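Local coordinates for protein hydrogenase 3 maturation protease (PDB 2E85) that cleaves a 32-residue peptide from the C-terminus of the precursor of HycE, the large subunit of hydrogenase 3, during maturation of that enzyme, at residues L24-C29 with V39-S44; G35-I40 with E143-N148; Q103-E106 with E110-F113; Y139-G144 with G149-L154. The protein carries 1 engineered substitution. All coordinates share one frame; numbering follows the deposited sequence.

Contact 1: residues L24-C29 with V39-S44; sequences LLAEKC and VIDGGS. With CA (calcium ion), chain E.
Ala26 and Cys29, one helical turn apart, meet Val39 and Asp41 where helix 21-31 lies over strand 38-43, the second half of a beta-alpha-beta crossover that starts from strand 6-11. Helix and strand run nearly antiparallel, their short axes at 151° and 8.4 Å apart, a close spacing that suits the small residues facing the sheet. Val39 points toward the helix and divides its two methyls. CG1 stands anti to the backbone N (chi1 180°) and comes up beneath Ala26, 4.1 Å from its CA, whereas CG2 lies alongside Cys29, 3.9 Å from its CB. A branched side chain thus fills both positions without having to reach far. Replacing Val39 with an alanine, which lacks both of these methyls, would probably leave a gap under Ala26 and Cys29. Leu8 of the neighbouring strand 6-11 also touches Val39, while Leu142 packs on Cys29 from the far end of the chain. Beyond the valine the strand makes an inverse gamma turn centred on Asp41, then delivers the carbonyl oxygen Gly42 O to a calcium ion at 2.3 Å; Ala45, Asn48 and Asp49 complete the protein's share of that site. Asp41 keeps its carboxylate at the exposed margin, where the polar group stays near solvent, and its OD1 rests 3.7 Å from the methyl carbon CB of Ala26.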
loop_
_atom_site.group_PDB
_atom_site.type_symbol
_atom_site.label_atom_id
_atom_site.label_comp_id
_atom_site.label_asym_id
_atom_site.label_seq_id
_atom_site.Cartn_x
_atom_site.Cartn_y
_atom_site.Cartn_z
ATOM N N LEU B 24 7.826 9.124 19.491
ATOM C CA LEU B 24 8.214 10.171 20.451
ATOM C C LEU B 24 7.482 11.491 20.160
ATOM O O LEU B 24 6.965 12.146 21.079
ATOM C CB LEU B 24 9.751 10.384 20.520
ATOM C CG LEU B 24 10.151 11.463 21.525
ATOM C CD1 LEU B 24 9.776 11.071 22.977
ATOM C CD2 LEU B 24 11.644 11.800 21.419
ATOM N N LEU B 25 7.438 11.887 18.894
ATOM C CA LEU B 25 6.679 13.071 18.518
ATOM C C LEU B 25 5.212 12.986 18.943
ATOM O O LEU B 25 4.652 13.978 19.464
ATOM C CB LEU B 25 6.772 13.347 17.011
ATOM C CG LEU B 25 6.136 14.669 16.561
ATOM C CD1 LEU B 25 6.731 15.836 17.389
ATOM C CD2 LEU B 25 6.315 14.915 15.082
ATOM N N ALA B 26 4.598 11.835 18.696
ATOM C CA ALA B 26 3.209 11.590 19.090
ATOM C C ALA B 26 3.053 11.723 20.612
ATOM O O ALA B 26 2.094 12.311 21.083
ATOM C CB ALA B 26 2.762 10.225 18.587
ATOM N N GLU B 27 4.014 11.211 21.368
ATOM C CA GLU B 27 3.985 11.355 22.829
ATOM C C GLU B 27 4.030 12.820 23.285
ATOM O O GLU B 27 3.277 13.227 24.198
ATOM C CB GLU B 27 5.134 10.580 23.462
ATOM C CG GLU B 27 5.094 10.709 24.975
ATOM C CD GLU B 27 5.837 9.624 25.705
ATOM O OE1 GLU B 27 6.039 9.792 26.935
ATOM O OE2 GLU B 27 6.223 8.621 25.069
ATOM N N LYS B 28 4.914 13.602 22.658
ATOM C CA LYS B 28 5.052 15.020 22.978
ATOM C C LYS B 28 3.763 15.770 22.694
ATOM O O LYS B 28 3.327 16.574 23.501
ATOM C CB LYS B 28 6.197 15.644 22.186
ATOM C CG LYS B 28 7.570 15.187 22.640
ATOM C CD LYS B 28 8.622 15.899 21.786
ATOM C CE LYS B 28 10.023 15.584 22.221
ATOM N NZ LYS B 28 10.420 16.292 23.444
ATOM N N CYS B 29 3.165 15.498 21.539
ATOM C CA CYS B 29 1.919 16.149 21.159
ATOM C C CYS B 29 0.771 15.783 22.090
ATOM O O CYS B 29 -0.100 16.610 22.345
ATOM C CB CYS B 29 1.550 15.806 19.718
ATOM S SG CYS B 29 2.701 16.470 18.497
ATOM N N VAL B 39 -3.253 14.063 15.582
ATOM C CA VAL B 39 -2.002 13.301 15.542
ATOM C C VAL B 39 -2.300 11.807 15.588
ATOM O O VAL B 39 -2.886 11.304 16.565
ATOM C CB VAL B 39 -1.047 13.718 16.688
ATOM C CG1 VAL B 39 0.256 12.891 16.627
ATOM C CG2 VAL B 39 -0.763 15.222 16.610
ATOM N N ILE B 40 -1.903 11.092 14.541
ATOM C CA ILE B 40 -2.087 9.632 14.484
ATOM C C ILE B 40 -0.769 8.963 14.882
ATOM O O ILE B 40 0.244 9.190 14.262
ATOM C CB ILE B 40 -2.515 9.171 13.083
ATOM C CG1 ILE B 40 -3.926 9.693 12.779
ATOM C CG2 ILE B 40 -2.515 7.649 12.996
ATOM C CD1 ILE B 40 -4.046 11.193 12.559
ATOM N N ASP B 41 -0.814 8.162 15.939
ATOM C CA ASP B 41 0.343 7.370 16.378
ATOM C C ASP B 41 0.364 6.106 15.540
ATOM O O ASP B 41 -0.109 5.052 15.975
ATOM C CB ASP B 41 0.122 7.072 17.873
ATOM C CG ASP B 41 1.381 6.682 18.612
ATOM O OD1 ASP B 41 2.477 6.615 18.014
ATOM O OD2 ASP B 41 1.250 6.446 19.851
ATOM N N GLY B 42 0.971 6.198 14.348
ATOM C CA GLY B 42 0.849 5.185 13.312
ATOM C C GLY B 42 1.613 3.894 13.533
ATOM O O GLY B 42 1.310 2.905 12.884
ATOM N N GLY B 43 2.606 3.885 14.416
ATOM C CA GLY B 43 3.395 2.669 14.611
ATOM C C GLY B 43 4.213 2.292 13.376
ATOM O O GLY B 43 4.585 3.144 12.569
ATOM N N SER B 44 4.450 0.992 13.256
ATOM C CA SER B 44 5.396 0.428 12.304
ATOM C C SER B 44 5.048 0.598 10.833
ATOM O O SER B 44 5.956 0.743 10.004
ATOM C CB SER B 44 5.589 -1.063 12.596
ATOM O OG SER B 44 6.153 -1.218 13.872
HETATM CA CA CA E . -0.107 1.827 11.426
HETATM O O HOH W 1 -1.335 1.141 13.484
HETATM O O HOH W 2 1.200 -0.145 12.121
#

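Contact 2: residues G35-I40 with E143-N148; sequences GNWVVI and EGWEGN. With CA (calcium ion), chain H.
Trp37 and Trp145 meet as a T-shaped aromatic pair, the six-membered ring of Trp37 directing its edge at the five-membered ring of Trp145. Their planes stand at 86° and the ring centroids lie 5.6 Å apart. Followed outward from CB, which points toward the loop 143-148, the Trp37 side chain has CG anti to the carbonyl carbon (chi1 -57°), which sends the indole across toward Trp145. On one side NE1 gives its hydrogen to Leu142 O, just before the loop, which satisfies the one polar atom of the ring. Further out, CZ2 reaches Trp145, 3.8 Å from CB and 3.9 Å from CG, with that CB lying in the plane of the Trp37 ring. Trp145 is fixed in turn by its own NE1, which donates to Gly147 O at 3.0 Å, bent to 143° and from above the carbonyl plane. A leucine in place of Trp145 would probably leave the edge of Trp37 without its aromatic face and Gly147 O without this donor. At the exposed end Gly35 comes within 3.9 Å of Glu143, from N to CA, and one water joins Gly35 N to Glu143 OE1. Both carboxylate oxygens of Glu143 bind a calcium ion otherwise surrounded by water. Leu62 touches both indoles, and Ile112 and Leu114 touch Trp145, so the edge-to-face pair covers strands of the central sheet in this alpha/beta protease fold.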
loop_
_atom_site.group_PDB
_atom_site.type_symbol
_atom_site.label_atom_id
_atom_site.label_comp_id
_atom_site.label_asym_id
_atom_site.label_seq_id
_atom_site.Cartn_x
_atom_site.Cartn_y
_atom_site.Cartn_z
ATOM N N GLY B 35 -0.410 23.465 17.620
ATOM C CA GLY B 35 -1.127 23.724 16.372
ATOM C C GLY B 35 -2.491 23.076 16.341
ATOM O O GLY B 35 -3.094 22.810 17.400
ATOM N N ASN B 36 -2.997 22.837 15.129
ATOM C CA ASN B 36 -4.347 22.283 14.973
ATOM C C ASN B 36 -4.307 20.813 14.570
ATOM O O ASN B 36 -5.311 20.244 14.190
ATOM C CB ASN B 36 -5.154 23.100 13.941
ATOM C CG ASN B 36 -5.376 24.538 14.380
ATOM O OD1 ASN B 36 -5.144 25.488 13.608
ATOM N ND2 ASN B 36 -5.804 24.716 15.613
ATOM N N TRP B 37 -3.143 20.187 14.698
ATOM C CA TRP B 37 -2.937 18.836 14.155
ATOM C C TRP B 37 -3.739 17.781 14.913
ATOM O O TRP B 37 -3.710 17.740 16.148
ATOM C CB TRP B 37 -1.446 18.465 14.224
ATOM C CG TRP B 37 -0.547 19.464 13.479
ATOM C CD1 TRP B 37 0.076 20.571 14.015
ATOM C CD2 TRP B 37 -0.196 19.439 12.090
ATOM N NE1 TRP B 37 0.777 21.235 13.037
ATOM C CE2 TRP B 37 0.636 20.566 11.849
ATOM C CE3 TRP B 37 -0.512 18.583 11.015
ATOM C CZ2 TRP B 37 1.179 20.854 10.569
ATOM C CZ3 TRP B 37 0.014 18.871 9.751
ATOM C CH2 TRP B 37 0.853 19.984 9.544
ATOM N N VAL B 38 -4.427 16.930 14.160
ATOM C CA VAL B 38 -4.880 15.636 14.673
ATOM C C VAL B 38 -3.717 14.659 14.485
ATOM O O VAL B 38 -3.261 14.449 13.369
ATOM C CB VAL B 38 -6.159 15.130 13.949
ATOM C CG1 VAL B 38 -6.575 13.773 14.499
ATOM C CG2 VAL B 38 -7.271 16.100 14.118
ATOM N N VAL B 39 -3.253 14.063 15.582
ATOM C CA VAL B 39 -2.002 13.301 15.542
ATOM C C VAL B 39 -2.300 11.807 15.588
ATOM O O VAL B 39 -2.886 11.304 16.565
ATOM C CB VAL B 39 -1.047 13.718 16.688
ATOM C CG1 VAL B 39 0.256 12.891 16.627
ATOM C CG2 VAL B 39 -0.763 15.222 16.610
ATOM N N ILE B 40 -1.903 11.092 14.541
ATOM C CA ILE B 40 -2.087 9.632 14.484
ATOM C C ILE B 40 -0.769 8.963 14.882
ATOM O O ILE B 40 0.244 9.190 14.262
ATOM C CB ILE B 40 -2.515 9.171 13.083
ATOM C CG1 ILE B 40 -3.926 9.693 12.779
ATOM C CG2 ILE B 40 -2.515 7.649 12.996
ATOM C CD1 ILE B 40 -4.046 11.193 12.559
ATOM N N GLU B 143 3.342 24.384 15.679
ATOM C CA GLU B 143 2.440 25.501 15.859
ATOM C C GLU B 143 2.727 26.552 14.793
ATOM O O GLU B 143 3.858 26.991 14.632
ATOM C CB GLU B 143 2.607 26.088 17.244
ATOM C CG GLU B 143 1.873 27.408 17.392
ATOM C CD GLU B 143 2.029 27.959 18.767
ATOM O OE1 GLU B 143 1.830 27.184 19.732
ATOM O OE2 GLU B 143 2.348 29.166 18.890
ATOM N N GLY B 144 1.711 26.926 14.032
ATOM C CA GLY B 144 1.921 27.904 12.973
ATOM C C GLY B 144 2.715 27.425 11.765
ATOM O O GLY B 144 3.139 28.239 10.940
ATOM N N TRP B 145 2.928 26.110 11.658
ATOM C CA TRP B 145 3.547 25.494 10.476
ATOM C C TRP B 145 3.025 26.058 9.163
ATOM O O TRP B 145 1.838 26.098 8.937
ATOM C CB TRP B 145 3.270 23.992 10.482
ATOM C CG TRP B 145 3.973 23.239 9.413
ATOM C CD1 TRP B 145 3.696 23.238 8.060
ATOM C CD2 TRP B 145 5.060 22.337 9.599
ATOM N NE1 TRP B 145 4.565 22.405 7.408
ATOM C CE2 TRP B 145 5.401 21.823 8.326
ATOM C CE3 TRP B 145 5.769 21.901 10.720
ATOM C CZ2 TRP B 145 6.443 20.922 8.145
ATOM C CZ3 TRP B 145 6.788 20.997 10.544
ATOM C CH2 TRP B 145 7.109 20.503 9.262
ATOM N N GLU B 146 3.940 26.464 8.288
ATOM C CA GLU B 146 3.572 26.957 6.968
ATOM C C GLU B 146 4.560 26.381 5.998
ATOM O O GLU B 146 5.749 26.240 6.328
ATOM C CB GLU B 146 3.624 28.493 6.910
ATOM C CG GLU B 146 2.689 29.224 7.915
ATOM C CD GLU B 146 1.194 29.117 7.594
ATOM O OE1 GLU B 146 0.743 28.107 7.000
ATOM O OE2 GLU B 146 0.453 30.064 7.955
ATOM N N GLY B 147 4.071 26.030 4.811
ATOM C CA GLY B 147 4.912 25.436 3.779
ATOM C C GLY B 147 5.548 24.131 4.211
ATOM O O GLY B 147 4.842 23.188 4.576
ATOM N N ASN B 148 6.882 24.087 4.159
ATOM C CA ASN B 148 7.663 22.953 4.635
ATOM C C ASN B 148 8.252 23.136 6.022
ATOM O O ASN B 148 9.252 22.490 6.379
ATOM C CB ASN B 148 8.747 22.609 3.630
ATOM C CG ASN B 148 8.208 21.795 2.484
ATOM O OD1 ASN B 148 7.064 21.331 2.523
ATOM N ND2 ASN B 148 9.019 21.613 1.453
HETATM CA CA CA H . 2.058 28.786 21.505
HETATM O O HOH W 3 -0.025 25.535 19.409
HETATM O O HOH W 4 0.304 29.033 22.421
HETATM O O HOH W 5 4.299 28.172 21.229
HETATM O O HOH W 6 3.157 29.219 23.572
HETATM O O HOH W 7 2.532 31.166 21.363
HETATM O O HOH W 8 2.048 26.412 22.841
#

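Contact 3: residues Q103-E106 with E110-F113; sequences QLKE and EVIF. With CA (calcium ion), chain G.
Val111 packs against Lys105 and Leu104 just after the chain has turned from helix 97-108 into strand 111-116. The tight part is the methylene CG of Lys105, which lies 3.5 Å from Val111 CB, closer than carbons usually come. The lysine chain crosses the valine at about a right angle, using its apolar stem as packing material while its bends at chi3 and chi4 lead the amino end away. Val111, a beta-branched residue suited to a strand, turns CG2 to the helix, anti to its own carbonyl carbon, and this methyl also sits 4.2 Å from Leu104 CB. The far side of the helix is polar, with a calcium ion and its waters at the junction with the second subunit. Gln103 OE1 and Glu106 OE1 both bind this ion, each at 2.3 Å, in company with four waters, one of which also donates to Gln103 O. Asp102 of the second subunit, the other copy in the assembly, completes the site. Within the chain, Leu104 on Leu61 of strand 60-66 and Val111 on Ile101 seat helix 97-108 against the mixed sheet, in which backbone bonds of Ile112 to Leu61 and Ile63 join strand 111-116 to strand 60-66.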
loop_
_atom_site.group_PDB
_atom_site.type_symbol
_atom_site.label_atom_id
_atom_site.label_comp_id
_atom_site.label_asym_id
_atom_site.label_seq_id
_atom_site.Cartn_x
_atom_site.Cartn_y
_atom_site.Cartn_z
ATOM N N GLN B 103 -1.126 8.714 -3.817
ATOM C CA GLN B 103 -2.588 8.557 -3.682
ATOM C C GLN B 103 -3.158 9.462 -2.607
ATOM O O GLN B 103 -4.225 10.023 -2.776
ATOM C CB GLN B 103 -2.970 7.107 -3.428
ATOM C CG GLN B 103 -2.746 6.241 -4.675
ATOM C CD GLN B 103 -3.577 6.754 -5.859
ATOM O OE1 GLN B 103 -4.785 6.936 -5.720
ATOM N NE2 GLN B 103 -2.926 7.016 -7.008
ATOM N N LEU B 104 -2.440 9.605 -1.499
ATOM C CA LEU B 104 -2.876 10.562 -0.483
ATOM C C LEU B 104 -2.923 11.971 -1.067
ATOM O O LEU B 104 -3.866 12.723 -0.792
ATOM C CB LEU B 104 -1.935 10.538 0.716
ATOM C CG LEU B 104 -2.082 9.282 1.584
ATOM C CD1 LEU B 104 -0.856 9.138 2.491
ATOM C CD2 LEU B 104 -3.386 9.265 2.392
ATOM N N LYS B 105 -1.930 12.311 -1.882
ATOM C CA LYS B 105 -1.856 13.657 -2.476
ATOM C C LYS B 105 -3.041 13.964 -3.375
ATOM O O LYS B 105 -3.437 15.132 -3.534
ATOM C CB LYS B 105 -0.568 13.850 -3.274
ATOM C CG LYS B 105 0.620 14.286 -2.420
ATOM C CD LYS B 105 1.834 14.614 -3.257
ATOM C CE LYS B 105 2.441 13.339 -3.814
ATOM N NZ LYS B 105 3.101 13.493 -5.133
ATOM N N GLU B 106 -3.609 12.928 -3.970
ATOM C CA GLU B 106 -4.798 13.107 -4.800
ATOM C C GLU B 106 -6.034 13.418 -3.971
ATOM O O GLU B 106 -6.946 14.111 -4.441
ATOM C CB GLU B 106 -5.003 11.888 -5.694
ATOM C CG GLU B 106 -3.902 11.784 -6.751
ATOM C CD GLU B 106 -3.960 10.513 -7.603
ATOM O OE1 GLU B 106 -4.928 9.729 -7.477
ATOM O OE2 GLU B 106 -3.023 10.318 -8.410
ATOM N N GLU B 110 -2.393 18.890 0.200
ATOM C CA GLU B 110 -1.021 19.130 0.635
ATOM C C GLU B 110 -0.566 17.971 1.519
ATOM O O GLU B 110 -1.124 17.756 2.597
ATOM C CB GLU B 110 -0.866 20.444 1.364
ATOM C CG GLU B 110 0.577 20.758 1.704
ATOM C CD GLU B 110 0.778 22.211 2.094
ATOM O OE1 GLU B 110 -0.213 22.838 2.517
ATOM O OE2 GLU B 110 1.920 22.711 1.972
ATOM N N VAL B 111 0.439 17.246 1.026
ATOM C CA VAL B 111 1.076 16.133 1.742
ATOM C C VAL B 111 2.569 16.408 1.844
ATOM O O VAL B 111 3.233 16.694 0.838
ATOM C CB VAL B 111 0.794 14.785 1.033
ATOM C CG1 VAL B 111 1.459 13.612 1.771
ATOM C CG2 VAL B 111 -0.695 14.575 0.910
ATOM N N ILE B 112 3.096 16.360 3.066
ATOM C CA ILE B 112 4.497 16.694 3.316
ATOM C C ILE B 112 5.100 15.470 3.979
ATOM O O ILE B 112 4.563 15.026 4.982
ATOM C CB ILE B 112 4.589 17.916 4.299
ATOM C CG1 ILE B 112 3.810 19.115 3.738
ATOM C CG2 ILE B 112 6.031 18.396 4.564
ATOM C CD1 ILE B 112 3.420 20.175 4.769
ATOM N N PHE B 113 6.208 14.955 3.445
ATOM C CA PHE B 113 6.892 13.827 4.077
ATOM C C PHE B 113 8.174 14.339 4.670
ATOM O O PHE B 113 9.064 14.784 3.920
ATOM C CB PHE B 113 7.248 12.734 3.062
ATOM C CG PHE B 113 7.849 11.539 3.714
ATOM C CD1 PHE B 113 7.029 10.526 4.174
ATOM C CD2 PHE B 113 9.235 11.482 3.975
ATOM C CE1 PHE B 113 7.563 9.442 4.841
ATOM C CE2 PHE B 113 9.779 10.380 4.638
ATOM C CZ PHE B 113 8.935 9.370 5.069
HETATM CA CA CA G . -6.472 8.272 -6.528
HETATM O O HOH W 9 -6.470 9.290 -4.350
HETATM O O HOH W 10 -7.880 10.165 -7.232
HETATM O O HOH W 11 -8.400 6.970 -6.019
HETATM O O HOH W 12 -6.843 6.973 -4.640
#

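Contact 4: residues Y139-G144 with G149-L154; sequences YQRLEG and GGFAQL. With CA (calcium ion), chain H.
Arg141 lays its guanidinium flat on the ring of Phe151 in an offset cation-pi stack, which joins the C-terminal part of helix 129-141 to the C-terminal tail. The two planes are only 7° apart and the centres 4.1 Å, with CZ of Arg141 displaced from the ring normal. Arg141 starts with CG anti to its carbonyl carbon and then bends at chi2 (-140°), which lies off the usual staggered positions; this bend carries the long chain over the tail. Its stem shares in the contact, for CG lies 4.1 Å from Phe151 CZ. Phe151 comes from the opposite direction, its CG anti to the carbonyl carbon and beside the backbone N, which brings the ring back toward Arg141. It also touches Ile76 and Ile78 of strand 76-78 and Thr137 and Val138 of helix 129-141. Arginine suits the place because its flat cation can cover a ring with one face and still use its N-H groups at the edge. Gly149 and Gly150 both have positive phi, which glycine adopts easily, and a side chain at Gly150 would press on NH1 of Arg141. At the rim of the stack NH1 donates to Gly149 O at 3.1 Å, nearly straight at 170°, with the oxygen in the guanidinium plane.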
loop_
_atom_site.group_PDB
_atom_site.type_symbol
_atom_site.label_atom_id
_atom_site.label_comp_id
_atom_site.label_asym_id
_atom_site.label_seq_id
_atom_site.Cartn_x
_atom_site.Cartn_y
_atom_site.Cartn_z
ATOM N N TYR B 139 8.727 19.312 16.682
ATOM C CA TYR B 139 7.602 19.569 17.581
ATOM C C TYR B 139 7.374 21.061 17.743
ATOM O O TYR B 139 6.246 21.512 17.707
ATOM C CB TYR B 139 7.849 18.890 18.933
ATOM C CG TYR B 139 6.918 19.300 20.040
ATOM C CD1 TYR B 139 5.602 18.803 20.097
ATOM C CD2 TYR B 139 7.355 20.167 21.044
ATOM C CE1 TYR B 139 4.752 19.165 21.123
ATOM C CE2 TYR B 139 6.518 20.561 22.047
ATOM C CZ TYR B 139 5.219 20.049 22.090
ATOM O OH TYR B 139 4.373 20.425 23.105
ATOM N N GLN B 140 8.469 21.807 17.858
ATOM C CA GLN B 140 8.412 23.246 18.056
ATOM C C GLN B 140 8.032 23.992 16.788
ATOM O O GLN B 140 7.755 25.191 16.834
ATOM C CB GLN B 140 9.740 23.749 18.613
ATOM C CG GLN B 140 9.951 23.252 20.037
ATOM C CD GLN B 140 9.032 23.884 21.103
ATOM O OE1 GLN B 140 8.307 24.849 20.842
ATOM N NE2 GLN B 140 9.095 23.350 22.321
ATOM N N ARG B 141 8.012 23.301 15.658
ATOM C CA ARG B 141 7.578 23.980 14.439
ATOM C C ARG B 141 6.139 23.686 14.101
ATOM O O ARG B 141 5.600 24.271 13.176
ATOM C CB ARG B 141 8.506 23.687 13.266
ATOM C CG ARG B 141 9.884 24.238 13.607
ATOM C CD ARG B 141 10.618 24.896 12.512
ATOM N NE ARG B 141 12.013 24.833 12.885
ATOM C CZ ARG B 141 12.997 24.650 12.028
ATOM N NH1 ARG B 141 12.713 24.587 10.730
ATOM N NH2 ARG B 141 14.253 24.561 12.467
ATOM N N LEU B 142 5.516 22.772 14.847
ATOM C CA LEU B 142 4.117 22.378 14.533
ATOM C C LEU B 142 3.127 23.542 14.674
ATOM O O LEU B 142 2.188 23.679 13.890
ATOM C CB LEU B 142 3.667 21.191 15.390
ATOM C CG LEU B 142 4.307 19.840 15.137
ATOM C CD1 LEU B 142 3.834 18.802 16.154
ATOM C CD2 LEU B 142 4.066 19.314 13.690
ATOM N N GLU B 143 3.342 24.384 15.679
ATOM C CA GLU B 143 2.440 25.501 15.859
ATOM C C GLU B 143 2.727 26.552 14.793
ATOM O O GLU B 143 3.858 26.991 14.632
ATOM C CB GLU B 143 2.607 26.088 17.244
ATOM C CG GLU B 143 1.873 27.408 17.392
ATOM C CD GLU B 143 2.029 27.959 18.767
ATOM O OE1 GLU B 143 1.830 27.184 19.732
ATOM O OE2 GLU B 143 2.348 29.166 18.890
ATOM N N GLY B 144 1.711 26.926 14.032
ATOM C CA GLY B 144 1.921 27.904 12.973
ATOM C C GLY B 144 2.715 27.425 11.765
ATOM O O GLY B 144 3.139 28.239 10.940
ATOM N N GLY B 149 7.637 24.045 6.782
ATOM C CA GLY B 149 7.997 24.317 8.164
ATOM C C GLY B 149 9.396 24.878 8.333
ATOM O O GLY B 149 9.930 24.854 9.432
ATOM N N GLY B 150 9.976 25.377 7.237
ATOM C CA GLY B 150 11.326 25.921 7.219
ATOM C C GLY B 150 12.438 24.884 7.080
ATOM O O GLY B 150 13.613 25.210 7.207
ATOM N N PHE B 151 12.065 23.635 6.839
ATOM C CA PHE B 151 13.057 22.580 6.647
ATOM C C PHE B 151 13.532 22.467 5.199
ATOM O O PHE B 151 12.786 22.781 4.242
ATOM C CB PHE B 151 12.519 21.235 7.148
ATOM C CG PHE B 151 12.242 21.222 8.627
ATOM C CD1 PHE B 151 13.284 21.261 9.540
ATOM C CD2 PHE B 151 10.923 21.253 9.089
ATOM C CE1 PHE B 151 13.025 21.258 10.931
ATOM C CE2 PHE B 151 10.640 21.245 10.454
ATOM C CZ PHE B 151 11.686 21.262 11.381
ATOM N N ALA B 152 14.773 22.011 5.037
ATOM C CA ALA B 152 15.371 21.836 3.699
ATOM C C ALA B 152 14.877 20.577 3.010
ATOM O O ALA B 152 14.570 19.582 3.668
ATOM C CB ALA B 152 16.868 21.781 3.779
ATOM N N GLN B 153 14.829 20.629 1.681
ATOM C CA GLN B 153 14.556 19.460 0.858
ATOM C C GLN B 153 15.761 18.538 0.864
ATOM O O GLN B 153 16.885 19.040 0.764
ATOM C CB GLN B 153 14.290 19.935 -0.569
ATOM C CG GLN B 153 13.770 18.849 -1.480
ATOM C CD GLN B 153 12.328 18.529 -1.205
ATOM O OE1 GLN B 153 12.012 17.444 -0.724
ATOM N NE2 GLN B 153 11.432 19.488 -1.477
ATOM N N LEU B 154 15.545 17.218 1.002
ATOM C CA LEU B 154 16.601 16.228 0.815
ATOM C C LEU B 154 17.125 16.353 -0.600
ATOM O O LEU B 154 16.345 16.387 -1.551
ATOM C CB LEU B 154 16.097 14.778 0.989
ATOM C CG LEU B 154 16.882 13.585 1.572
ATOM C CD1 LEU B 154 16.428 12.258 1.016
ATOM C CD2 LEU B 154 18.434 13.642 1.705
HETATM CA CA CA H . 2.058 28.786 21.505
HETATM O O HOH W 4 0.304 29.033 22.421
HETATM O O HOH W 5 4.299 28.172 21.229
HETATM O O HOH W 6 3.157 29.219 23.572
HETATM O O HOH W 7 2.532 31.166 21.363
HETATM O O HOH W 8 2.048 26.412 22.841
#

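From the N terminus, contact 1 closes first, a short loop between helix 21-31 and strand 38-43. Contact 2 begins on the approach to that strand but ends more than a hundred residues later, tying the lead-in to an outer strand of the sheet to the loop after helix 129-141. Contact 3, the tight turn from helix 97-108 into strand 111-116, falls wholly within this long span, and Ile112 touches the loop of contact 2. Contact 4 opens before contact 2 is complete; the two share Glu143 and Gly144, and it then leads the tail toward strand 76-78 at the other edge. Tyr139 also packs on Leu25, joining contact 4 to contact 1.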